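Local coordinates for protein FprA (Mycobacterium tuberculosis, PDB 1LQU) that catalyses electron transfer between NADPH and ferredoxin through a bound FAD, and may supply electrons to P450 systems, at residues F207-L212 against G242-Q247; Y132-H137 against R441-S446; S146-V151 against G190-V195. All blocks are in the same frame, centred on the assembly; numbering follows the deposited sequence.

Interaction 1: F207-L212 against G242-Q247; sequences FTTLEL and GKVCKQ. With NDP (NADPH dihydro-nicotinamide-adenine-dinucleotide phosphate), chain I.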
loop_
_atom_site.group_PDB
_atom_site.type_symbol
_atom_site.label_atom_id
_atom_site.label_comp_id
_atom_site.label_asym_id
_atom_site.label_seq_id
_atom_site.Cartn_x
_atom_site.Cartn_y
_atom_site.Cartn_z
ATOM N N PHE A 207 -14.387 -2.013 -4.878
ATOM C CA PHE A 207 -14.226 -0.677 -5.416
ATOM C C PHE A 207 -15.042 0.318 -4.640
ATOM O O PHE A 207 -16.110 -0.013 -4.104
ATOM C CB PHE A 207 -14.808 -0.576 -6.864
ATOM C CG PHE A 207 -14.249 -1.565 -7.851
ATOM C CD1 PHE A 207 -12.891 -1.749 -7.982
ATOM C CD2 PHE A 207 -15.076 -2.297 -8.675
ATOM C CE1 PHE A 207 -12.385 -2.640 -8.892
ATOM C CE2 PHE A 207 -14.570 -3.180 -9.588
ATOM C CZ PHE A 207 -13.236 -3.347 -9.704
ATOM N N THR A 208 -14.581 1.572 -4.634
ATOM C CA THR A 208 -15.417 2.648 -4.122
ATOM C C THR A 208 -15.823 3.593 -5.260
ATOM O O THR A 208 -15.287 3.522 -6.356
ATOM C CB THR A 208 -14.773 3.356 -2.917
ATOM O OG1 THR A 208 -13.432 3.720 -3.222
ATOM C CG2 THR A 208 -14.696 2.418 -1.725
ATOM N N THR A 209 -16.779 4.466 -4.987
ATOM C CA THR A 209 -17.526 5.068 -6.072
ATOM C C THR A 209 -16.781 6.122 -6.871
ATOM O O THR A 209 -16.788 6.120 -8.099
ATOM C CB THR A 209 -18.806 5.653 -5.527
ATOM O OG1 THR A 209 -19.497 4.673 -4.724
ATOM C CG2 THR A 209 -19.706 6.013 -6.702
ATOM N N LEU A 210 -16.096 7.035 -6.187
ATOM C CA LEU A 210 -15.347 8.053 -6.891
ATOM C C LEU A 210 -14.324 7.427 -7.808
ATOM O O LEU A 210 -14.090 7.883 -8.925
ATOM C CB LEU A 210 -14.652 8.998 -5.905
ATOM C CG LEU A 210 -13.824 10.106 -6.534
ATOM C CD1 LEU A 210 -14.685 10.982 -7.429
ATOM C CD2 LEU A 210 -13.144 10.945 -5.439
ATOM N N GLU A 211 -13.722 6.348 -7.319
ATOM C CA GLU A 211 -12.701 5.647 -8.051
ATOM C C GLU A 211 -13.260 5.045 -9.344
ATOM O O GLU A 211 -12.598 5.015 -10.369
ATOM C CB GLU A 211 -12.060 4.614 -7.132
ATOM C CG GLU A 211 -11.189 5.277 -6.075
ATOM C CD GLU A 211 -11.903 6.170 -5.055
ATOM O OE1 GLU A 211 -13.026 5.857 -4.592
ATOM O OE2 GLU A 211 -11.282 7.189 -4.658
ATOM N N LEU A 212 -14.492 4.555 -9.305
ATOM C CA LEU A 212 -15.160 4.093 -10.523
ATOM C C LEU A 212 -15.559 5.260 -11.417
ATOM O O LEU A 212 -15.413 5.191 -12.629
ATOM C CB LEU A 212 -16.397 3.294 -10.144
ATOM C CG LEU A 212 -16.136 1.881 -9.613
ATOM C CD1 LEU A 212 -17.448 1.325 -9.127
ATOM C CD2 LEU A 212 -15.509 0.997 -10.693
ATOM N N GLY A 242 -25.244 -1.871 0.814
ATOM C CA GLY A 242 -24.894 -0.604 1.430
ATOM C C GLY A 242 -24.932 0.569 0.465
ATOM O O GLY A 242 -25.138 0.402 -0.739
ATOM N N LYS A 243 -24.699 1.770 1.000
ATOM C CA LYS A 243 -24.750 2.982 0.199
ATOM C C LYS A 243 -23.678 3.035 -0.884
ATOM O O LYS A 243 -23.950 3.469 -2.005
ATOM C CB LYS A 243 -24.660 4.234 1.092
ATOM C CG LYS A 243 -25.922 4.467 1.906
ATOM C CD LYS A 243 -25.877 5.794 2.686
ATOM C CE LYS A 243 -27.142 5.987 3.540
ATOM N NZ LYS A 243 -27.209 7.371 4.141
ATOM N N VAL A 244 -22.462 2.607 -0.573
ATOM C CA VAL A 244 -21.384 2.618 -1.552
ATOM C C VAL A 244 -21.736 1.682 -2.710
ATOM O O VAL A 244 -21.602 2.052 -3.869
ATOM C CB VAL A 244 -20.041 2.220 -0.920
ATOM C CG1 VAL A 244 -18.975 2.053 -1.985
ATOM C CG2 VAL A 244 -19.621 3.277 0.113
ATOM N N CYS A 245 -22.225 0.502 -2.377
ATOM C CA CYS A 245 -22.596 -0.460 -3.404
ATOM C C CYS A 245 -23.701 0.100 -4.295
ATOM O O CYS A 245 -23.638 0.002 -5.510
ATOM C CB CYS A 245 -23.051 -1.737 -2.742
ATOM S SG CYS A 245 -23.539 -3.032 -3.898
ATOM N N LYS A 246 -24.720 0.677 -3.686
ATOM C CA LYS A 246 -25.787 1.302 -4.456
ATOM C C LYS A 246 -25.239 2.290 -5.474
ATOM O O LYS A 246 -25.621 2.276 -6.662
ATOM C CB LYS A 246 -26.745 2.009 -3.491
ATOM C CG LYS A 246 -27.774 2.886 -4.155
ATOM C CD LYS A 246 -28.792 3.424 -3.169
ATOM C CE LYS A 246 -29.959 4.067 -3.912
ATOM N NZ LYS A 246 -30.643 3.063 -4.793
ATOM N N GLN A 247 -24.339 3.158 -5.022
ATOM C CA GLN A 247 -23.757 4.138 -5.933
ATOM C C GLN A 247 -22.870 3.508 -6.986
ATOM O O GLN A 247 -22.894 3.912 -8.152
ATOM C CB GLN A 247 -22.996 5.232 -5.186
ATOM C CG GLN A 247 -23.883 6.010 -4.236
ATOM C CD GLN A 247 -25.034 6.702 -4.942
ATOM O OE1 GLN A 247 -24.838 7.377 -5.957
ATOM N NE2 GLN A 247 -26.229 6.561 -4.395
HETATM P PA NDP I . -9.112 -4.956 -1.603
HETATM O O1A NDP I . -9.891 -3.717 -1.685
HETATM O O2A NDP I . -9.261 -5.800 -0.390
HETATM O O5B NDP I . -9.456 -5.809 -2.904
HETATM C C5B NDP I . -8.896 -7.077 -3.058
HETATM C C4B NDP I . -9.580 -7.772 -4.206
HETATM O O4B NDP I . -8.925 -9.030 -4.483
HETATM C C3B NDP I . -11.036 -8.112 -3.932
HETATM O O3B NDP I . -11.802 -7.793 -5.093
HETATM C C2B NDP I . -11.005 -9.621 -3.705
HETATM O O2B NDP I . -12.199 -10.287 -4.036
HETATM C C1B NDP I . -9.936 -9.988 -4.678
HETATM N N9A NDP I . -9.363 -11.313 -4.525
HETATM C C8A NDP I . -8.751 -11.843 -3.402
HETATM N N7A NDP I . -8.310 -13.074 -3.664
HETATM C C5A NDP I . -8.635 -13.356 -4.968
HETATM C C6A NDP I . -8.419 -14.451 -5.778
HETATM N N6A NDP I . -7.701 -15.526 -5.412
HETATM N N1A NDP I . -8.887 -14.394 -7.068
HETATM C C2A NDP I . -9.542 -13.274 -7.514
HETATM N N3A NDP I . -9.780 -12.178 -6.756
HETATM C C4A NDP I . -9.295 -12.248 -5.505
HETATM O O3 NDP I . -7.539 -4.695 -1.752
HETATM P PN NDP I . -6.649 -3.689 -2.639
HETATM O O1N NDP I . -7.277 -3.427 -3.953
HETATM O O2N NDP I . -5.307 -4.264 -2.553
HETATM O O5D NDP I . -6.762 -2.325 -1.839
HETATM C C5D NDP I . -6.201 -2.245 -0.524
HETATM C C4D NDP I . -6.890 -1.146 0.279
HETATM O O4D NDP I . -6.401 0.148 -0.123
HETATM C C3D NDP I . -8.389 -1.148 0.069
HETATM O O3D NDP I . -9.045 -0.816 1.277
HETATM C C2D NDP I . -8.564 -0.025 -0.944
HETATM O O2D NDP I . -9.831 0.547 -1.072
HETATM C C1D NDP I . -7.480 0.936 -0.604
HETATM N N1N NDP I . -7.089 1.967 -1.491
HETATM C C2N NDP I . -7.844 3.097 -1.597
HETATM C C3N NDP I . -7.820 3.820 -2.782
HETATM C C7N NDP I . -8.686 4.970 -2.800
HETATM O O7N NDP I . -9.479 5.250 -1.805
HETATM N N7N NDP I . -8.646 5.731 -3.892
HETATM C C4N NDP I . -6.950 3.469 -3.895
HETATM C C5N NDP I . -6.191 2.174 -3.737
HETATM C C6N NDP I . -6.329 1.472 -2.559
HETATM P P2B NDP I . -13.188 -10.874 -2.917
HETATM O O1X NDP I . -14.018 -11.865 -3.685
HETATM O O2X NDP I . -13.979 -9.708 -2.380
HETATM O O3X NDP I . -12.325 -11.499 -1.831
#

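Interaction 2: Y132-H137 against R441-S446; sequences YNAHPH and RVKLAS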
loop_
_atom_site.group_PDB
_atom_site.type_symbol
_atom_site.label_atom_id
_atom_site.label_comp_id
_atom_site.label_asym_id
_atom_site.label_seq_id
_atom_site.Cartn_x
_atom_site.Cartn_y
_atom_site.Cartn_z
ATOM N N TYR A 132 6.131 1.555 -10.711
ATOM C CA TYR A 132 5.743 2.818 -11.296
ATOM C C TYR A 132 5.820 3.977 -10.345
ATOM O O TYR A 132 5.881 5.116 -10.798
ATOM C CB TYR A 132 4.407 2.729 -12.040
ATOM C CG TYR A 132 3.091 2.570 -11.291
ATOM C CD1 TYR A 132 2.658 3.460 -10.340
ATOM C CD2 TYR A 132 2.232 1.551 -11.636
ATOM C CE1 TYR A 132 1.399 3.330 -9.729
ATOM C CE2 TYR A 132 0.999 1.428 -11.069
ATOM C CZ TYR A 132 0.568 2.316 -10.122
ATOM O OH TYR A 132 -0.693 2.156 -9.580
ATOM N N ASN A 133 5.865 3.712 -9.040
ATOM C CA ASN A 133 6.049 4.760 -8.042
ATOM C C ASN A 133 7.500 4.896 -7.549
ATOM O O ASN A 133 7.761 5.621 -6.604
ATOM C CB ASN A 133 5.085 4.611 -6.887
ATOM C CG ASN A 133 3.744 5.234 -7.160
ATOM O OD1 ASN A 133 3.630 6.181 -7.945
ATOM N ND2 ASN A 133 2.728 4.748 -6.467
ATOM N N ALA A 134 8.430 4.258 -8.239
ATOM C CA ALA A 134 9.852 4.426 -7.934
ATOM C C ALA A 134 10.270 3.977 -6.551
ATOM O O ALA A 134 11.219 4.489 -5.974
ATOM C CB ALA A 134 10.316 5.866 -8.183
ATOM N N HIS A 135 9.590 2.965 -6.041
ATOM C CA HIS A 135 10.014 2.330 -4.799
ATOM C C HIS A 135 11.310 1.580 -5.094
ATOM O O HIS A 135 11.347 0.772 -6.017
ATOM C CB HIS A 135 8.929 1.344 -4.351
ATOM C CG HIS A 135 9.177 0.741 -3.007
ATOM N ND1 HIS A 135 10.328 0.054 -2.689
ATOM C CD2 HIS A 135 8.396 0.732 -1.901
ATOM C CE1 HIS A 135 10.232 -0.349 -1.430
ATOM N NE2 HIS A 135 9.066 0.034 -0.931
ATOM N N PRO A 136 12.372 1.817 -4.327
ATOM C CA PRO A 136 13.655 1.233 -4.691
ATOM C C PRO A 136 13.702 -0.286 -4.694
ATOM O O PRO A 136 14.549 -0.845 -5.354
ATOM C CB PRO A 136 14.630 1.839 -3.662
ATOM C CG PRO A 136 13.836 2.497 -2.714
ATOM C CD PRO A 136 12.455 2.713 -3.180
ATOM N N HIS A 137 12.827 -0.961 -3.992
ATOM C CA HIS A 137 12.845 -2.408 -3.989
ATOM C C HIS A 137 12.249 -3.011 -5.249
ATOM O O HIS A 137 12.352 -4.196 -5.451
ATOM C CB HIS A 137 12.097 -2.970 -2.790
ATOM C CG HIS A 137 12.748 -2.649 -1.493
ATOM N ND1 HIS A 137 12.261 -3.111 -0.300
ATOM C CD2 HIS A 137 13.820 -1.877 -1.203
ATOM C CE1 HIS A 137 13.044 -2.675 0.674
ATOM N NE2 HIS A 137 14.003 -1.936 0.150
ATOM N N ARG A 441 7.532 16.205 -8.577
ATOM C CA ARG A 441 8.884 15.746 -8.294
ATOM C C ARG A 441 9.281 14.686 -9.308
ATOM O O ARG A 441 8.425 14.151 -10.005
ATOM C CB ARG A 441 9.018 15.163 -6.875
ATOM C CG ARG A 441 8.274 13.858 -6.667
ATOM C CD ARG A 441 8.485 13.282 -5.266
ATOM N NE ARG A 441 7.927 14.159 -4.224
ATOM C CZ ARG A 441 8.611 14.696 -3.191
ATOM N NH1 ARG A 441 9.911 14.447 -2.975
ATOM N NH2 ARG A 441 7.974 15.486 -2.347
ATOM N N VAL A 442 10.583 14.434 -9.420
ATOM C CA VAL A 442 11.095 13.269 -10.127
ATOM C C VAL A 442 11.835 12.490 -9.054
ATOM O O VAL A 442 12.803 12.981 -8.455
ATOM C CB VAL A 442 12.007 13.610 -11.315
ATOM C CG1 VAL A 442 12.542 12.345 -11.943
ATOM C CG2 VAL A 442 11.260 14.473 -12.303
ATOM N N LYS A 443 11.378 11.280 -8.790
ATOM C CA LYS A 443 11.912 10.509 -7.700
ATOM C C LYS A 443 13.217 9.822 -8.050
ATOM O O LYS A 443 13.432 9.370 -9.194
ATOM C CB LYS A 443 10.905 9.454 -7.266
ATOM C CG LYS A 443 9.685 10.014 -6.613
ATOM C CD LYS A 443 8.717 8.889 -6.302
ATOM C CE LYS A 443 7.517 9.362 -5.620
ATOM N NZ LYS A 443 6.473 8.278 -5.480
ATOM N N LEU A 444 14.085 9.735 -7.048
ATOM C CA LEU A 444 15.298 8.912 -7.109
ATOM C C LEU A 444 14.839 7.478 -6.861
ATOM O O LEU A 444 14.303 7.160 -5.811
ATOM C CB LEU A 444 16.279 9.415 -6.055
ATOM C CG LEU A 444 16.796 10.825 -6.345
ATOM C CD1 LEU A 444 17.389 11.419 -5.100
ATOM C CD2 LEU A 444 17.805 10.861 -7.466
ATOM N N ALA A 445 15.040 6.622 -7.858
ATOM C CA ALA A 445 14.363 5.322 -7.908
ATOM C C ALA A 445 15.143 4.127 -7.403
ATOM O O ALA A 445 14.630 3.023 -7.409
ATOM C CB ALA A 445 13.881 5.067 -9.321
ATOM N N SER A 446 16.374 4.350 -6.966
ATOM C CA SER A 446 17.217 3.286 -6.411
ATOM C C SER A 446 17.830 3.749 -5.108
ATOM O O SER A 446 18.012 4.944 -4.871
ATOM C CB SER A 446 18.354 2.900 -7.364
ATOM O OG SER A 446 19.280 3.964 -7.511
HETATM O O HOH W 1 8.052 6.100 -4.028
HETATM O O HOH W 2 5.925 7.968 -8.100
HETATM O O HOH W 3 3.321 8.712 -6.860
HETATM O O HOH W 4 12.273 6.290 -4.180
HETATM O O HOH W 5 12.228 2.079 -8.389
#

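Interaction 3: S146-V151 against G190-V195; sequences SGARAV and GIQEVV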
loop_
_atom_site.group_PDB
_atom_site.type_symbol
_atom_site.label_atom_id
_atom_site.label_comp_id
_atom_site.label_asym_id
_atom_site.label_seq_id
_atom_site.Cartn_x
_atom_site.Cartn_y
_atom_site.Cartn_z
ATOM N N SER A 146 4.485 -3.896 -23.955
ATOM C CA SER A 146 4.312 -3.708 -25.389
ATOM C C SER A 146 3.152 -4.477 -25.981
ATOM O O SER A 146 2.782 -4.198 -27.115
ATOM C CB SER A 146 5.603 -4.059 -26.114
ATOM O OG SER A 146 5.893 -5.432 -26.085
ATOM N N GLY A 147 2.614 -5.479 -25.279
ATOM C CA GLY A 147 1.567 -6.351 -25.823
ATOM C C GLY A 147 0.209 -5.720 -25.737
ATOM O O GLY A 147 -0.087 -4.943 -24.823
ATOM N N ALA A 148 -0.686 -6.118 -26.631
ATOM C CA ALA A 148 -1.961 -5.463 -26.742
ATOM C C ALA A 148 -2.915 -5.645 -25.582
ATOM O O ALA A 148 -3.752 -4.775 -25.363
ATOM C CB ALA A 148 -2.671 -5.894 -28.013
ATOM N N ARG A 149 -2.849 -6.767 -24.877
ATOM C CA ARG A 149 -3.818 -7.023 -23.820
ATOM C C ARG A 149 -3.142 -7.319 -22.488
ATOM O O ARG A 149 -2.242 -8.163 -22.399
ATOM C CB ARG A 149 -4.786 -8.162 -24.144
ATOM C CG ARG A 149 -5.838 -8.351 -23.034
ATOM C CD ARG A 149 -6.873 -9.443 -23.330
ATOM N NE ARG A 149 -7.736 -9.072 -24.451
ATOM C CZ ARG A 149 -7.761 -9.676 -25.641
ATOM N NH1 ARG A 149 -6.972 -10.696 -25.905
ATOM N NH2 ARG A 149 -8.577 -9.228 -26.595
ATOM N N ALA A 150 -3.614 -6.622 -21.474
ATOM C CA ALA A 150 -3.218 -6.897 -20.094
ATOM C C ALA A 150 -4.458 -7.358 -19.337
ATOM O O ALA A 150 -5.563 -6.875 -19.587
ATOM C CB ALA A 150 -2.647 -5.665 -19.430
ATOM N N VAL A 151 -4.245 -8.261 -18.385
ATOM C CA VAL A 151 -5.297 -8.753 -17.522
ATOM C C VAL A 151 -4.948 -8.423 -16.093
ATOM O O VAL A 151 -3.840 -8.676 -15.645
ATOM C CB VAL A 151 -5.497 -10.264 -17.715
ATOM C CG1 VAL A 151 -6.491 -10.813 -16.693
ATOM C CG2 VAL A 151 -5.998 -10.521 -19.120
ATOM N N GLY A 190 1.484 0.628 -25.750
ATOM C CA GLY A 190 1.372 -0.724 -26.259
ATOM C C GLY A 190 0.069 -1.426 -25.903
ATOM O O GLY A 190 -0.520 -2.134 -26.712
ATOM N N ILE A 191 -0.380 -1.216 -24.678
ATOM C CA ILE A 191 -1.587 -1.879 -24.225
ATOM C C ILE A 191 -2.827 -1.201 -24.781
ATOM O O ILE A 191 -3.038 -0.007 -24.602
ATOM C CB ILE A 191 -1.602 -1.932 -22.685
ATOM C CG1 ILE A 191 -0.491 -2.882 -22.247
ATOM C CG2 ILE A 191 -2.964 -2.369 -22.202
ATOM C CD1 ILE A 191 -0.128 -2.726 -20.889
ATOM N N GLN A 192 -3.634 -1.984 -25.487
ATOM C CA GLN A 192 -4.858 -1.509 -26.096
ATOM C C GLN A 192 -6.083 -1.862 -25.271
ATOM O O GLN A 192 -7.092 -1.205 -25.365
ATOM C CB GLN A 192 -5.003 -2.117 -27.493
ATOM C CG GLN A 192 -3.916 -1.670 -28.495
ATOM C CD GLN A 192 -3.979 -0.187 -28.895
ATOM O OE1 GLN A 192 -4.962 0.518 -28.635
ATOM N NE2 GLN A 192 -2.923 0.279 -29.551
ATOM N N GLU A 193 -5.976 -2.883 -24.431
ATOM C CA GLU A 193 -7.096 -3.335 -23.626
ATOM C C GLU A 193 -6.590 -3.863 -22.297
ATOM O O GLU A 193 -5.666 -4.648 -22.264
ATOM C CB GLU A 193 -7.850 -4.458 -24.336
ATOM C CG GLU A 193 -9.051 -4.986 -23.567
ATOM C CD GLU A 193 -9.879 -5.945 -24.400
ATOM O OE1 GLU A 193 -10.668 -5.475 -25.234
ATOM O OE2 GLU A 193 -9.746 -7.156 -24.220
ATOM N N VAL A 194 -7.228 -3.433 -21.225
ATOM C CA VAL A 194 -7.008 -4.031 -19.914
ATOM C C VAL A 194 -8.326 -4.695 -19.526
ATOM O O VAL A 194 -9.363 -4.040 -19.551
ATOM C CB VAL A 194 -6.640 -2.989 -18.851
ATOM C CG1 VAL A 194 -6.534 -3.687 -17.474
ATOM C CG2 VAL A 194 -5.348 -2.307 -19.189
ATOM N N VAL A 195 -8.272 -5.973 -19.171
ATOM C CA VAL A 195 -9.454 -6.687 -18.692
ATOM C C VAL A 195 -9.324 -6.871 -17.173
ATOM O O VAL A 195 -8.351 -7.475 -16.732
ATOM C CB VAL A 195 -9.615 -8.058 -19.391
ATOM C CG1 VAL A 195 -10.930 -8.700 -18.957
ATOM C CG2 VAL A 195 -9.553 -7.917 -20.897
HETATM O O HOH W 6 0.555 -3.306 -28.835
HETATM O O HOH W 7 -10.927 -7.322 -27.226
#

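Interaction 1: F207-L212 against G242-Q247
Thr209, at the start of helix 209-213, packs against Val244 and Gln247 in the first turn of helix 243-256, and both of its branches touch that turn. Its hydroxyl OG1 lies 3.5 Å from Val244 O, a packing approach and not a hydrogen bond, and 3.6 Å from Gln247 CB, while its methyl CG2 comes to 3.7 Å from the same Gln247 CB. Beyond CB the amide chain of Gln247 bends away, so Thr209 meets the aliphatic root of that residue. Val244 CG1 fills in beside the hydroxyl, 3.8 Å from Thr209 OG1, and reaches on to Phe207 O at 4.1 Å. With chi1 at -50°, OG1 sits beside its own backbone N and CG2 anti to it, which turns the hydroxyl towards helix 243-256. The polar end of Thr209 is satisfied one residue past the segment, by a hydrogen bond to Asn248 OD1; Asn248 ND2 in turn binds Phe207 O, so a single carboxamide ties the start of helix 209-213 to helix 243-256. The contact belongs to the NADP-binding, Rossmann-type domain and lies at its surface, with helix 209-213 following strand 193-197 in the chain. Glu211, on the cofactor side of that helix, binds NADPH: OE2 accepts a hydrogen bond from the carboxamide, with N7N 3.1 Å away and an N-H...O angle of 141°. The same carboxamide nitrogen also rests against the Glu211 chain, N7N being 3.4 Å from CG. A second shell positions the carboxylate: Thr208 OG1 donates to Glu211 OE1 at 2.6 Å, arriving 50° out of the carboxylate plane. Thr208 OG1 is itself hydrogen-bonded to Asn157 ND2, from helix 157-167.

Interaction 2: Y132-H137 against R441-S446
Ala134 meets Lys443 and Ala445 where helix 125-132 ends in a Schellman motif, with Ala134, at positive phi, as the C' residue. Segments 132-137 and 441-446, neither of them regular helix or strand, run with their touching parts 31° apart, joining this helix end to the loop before helix 447-454. The apolar part is small and close: Ala134 CB packs 3.7 Å from Lys443 CB and 3.8 Å from Ala445 CB, so the one methyl touches both side chains. Charge and hydrogen bonding centre on the lysine ammonium. The chain of Lys443 is extended beyond CG and passes Ala134 CB, bringing NZ to 3.2 Å from Asn133 O, with NZ 21° out of the plane of that carbonyl. NZ has a second protein partner in Arg50 O, and Asn133 ND2 is held by Ser51 O and Val53 O, so residues 50-53 serve both side chains. Ser446 is the N-cap of helix 447-454, its side chain capping a backbone N, and OG is also hydrogen-bonded to Glu449. Water supplements the direct bonds. One molecule is shared by Asn133 O and Lys443 NZ, and another spans Asn133 OD1 and Lys443 NZ. Two more join backbone carbonyls that cannot bond each other: one donates to Ala134 O and Leu444 O, the other to His135 O and Ala445 O. The last link is a CA-H...O contact, with Pro136 CA 3.4 Å from Ala445 O and an angle of 154° at the hydrogen.

Interaction 3: S146-V151 against G190-V195
Arg149 and Glu193 both carry CG anti to the backbone N (chi1 -177° and -179°), so their chains run side by side off the same face of the sheet. A bend at chi3 then turns the edge of the Arg149 guanidinium to the carboxylate, and NE donates to Glu193 OE2 at 2.8 Å in a nearly straight salt bridge. The bond lies close to the guanidinium plane but meets OE2 from above the carboxylate; the two planes are 44° apart. Only a weak bond joins NH2 to the same oxygen, and a water links NH2 to OE1. Glu193 OE1 forms a second salt bridge with Arg266 on the next strand, and Arg149 NH1 is hydrogen-bonded to Pro314 O, so each member has a second partner. Val195 CG2, on the same face, touches Arg149 CD at 3.9 Å. The strands are parallel neighbours in the sheet of the Rossmann-type NADP domain, joined by a beta-alpha-beta crossover that includes helix 157-167. Ala150 N bonds Glu193 O at 3.0 Å, and Val195 N bonds Ala150 O at 2.9 Å. Where the pairing begins, Ala148 O accepts from both Gln192 N (2.8 Å) and Glu193 N (3.1 Å). On the other face Ala150 CB packs 4.1 Å from Ile191 CD1, and both side chains touch Leu166 of helix 157-167.

In the fold
Interactions 1 and 3 come in series within the NADP-binding region, strand 193-197 leading on to helix 209-213; their centres are 26 Å apart and their nearest atoms about 9 Å. Both are nested along the chain inside the loop closed by interaction 2, whose centre lies 31 Å from that of interaction 1 and 24 Å from that of interaction 3. Interaction 1 touches the nicotinamide end of NADPH directly, whereas the Val151 side chain of interaction 3 stays about 10 Å from the cofactor. Interaction 2 lies nearer FAD: the His135 side chain is about 5 Å from it, and that of Asn133 about 10 Å from NADPH. None of the three touches another.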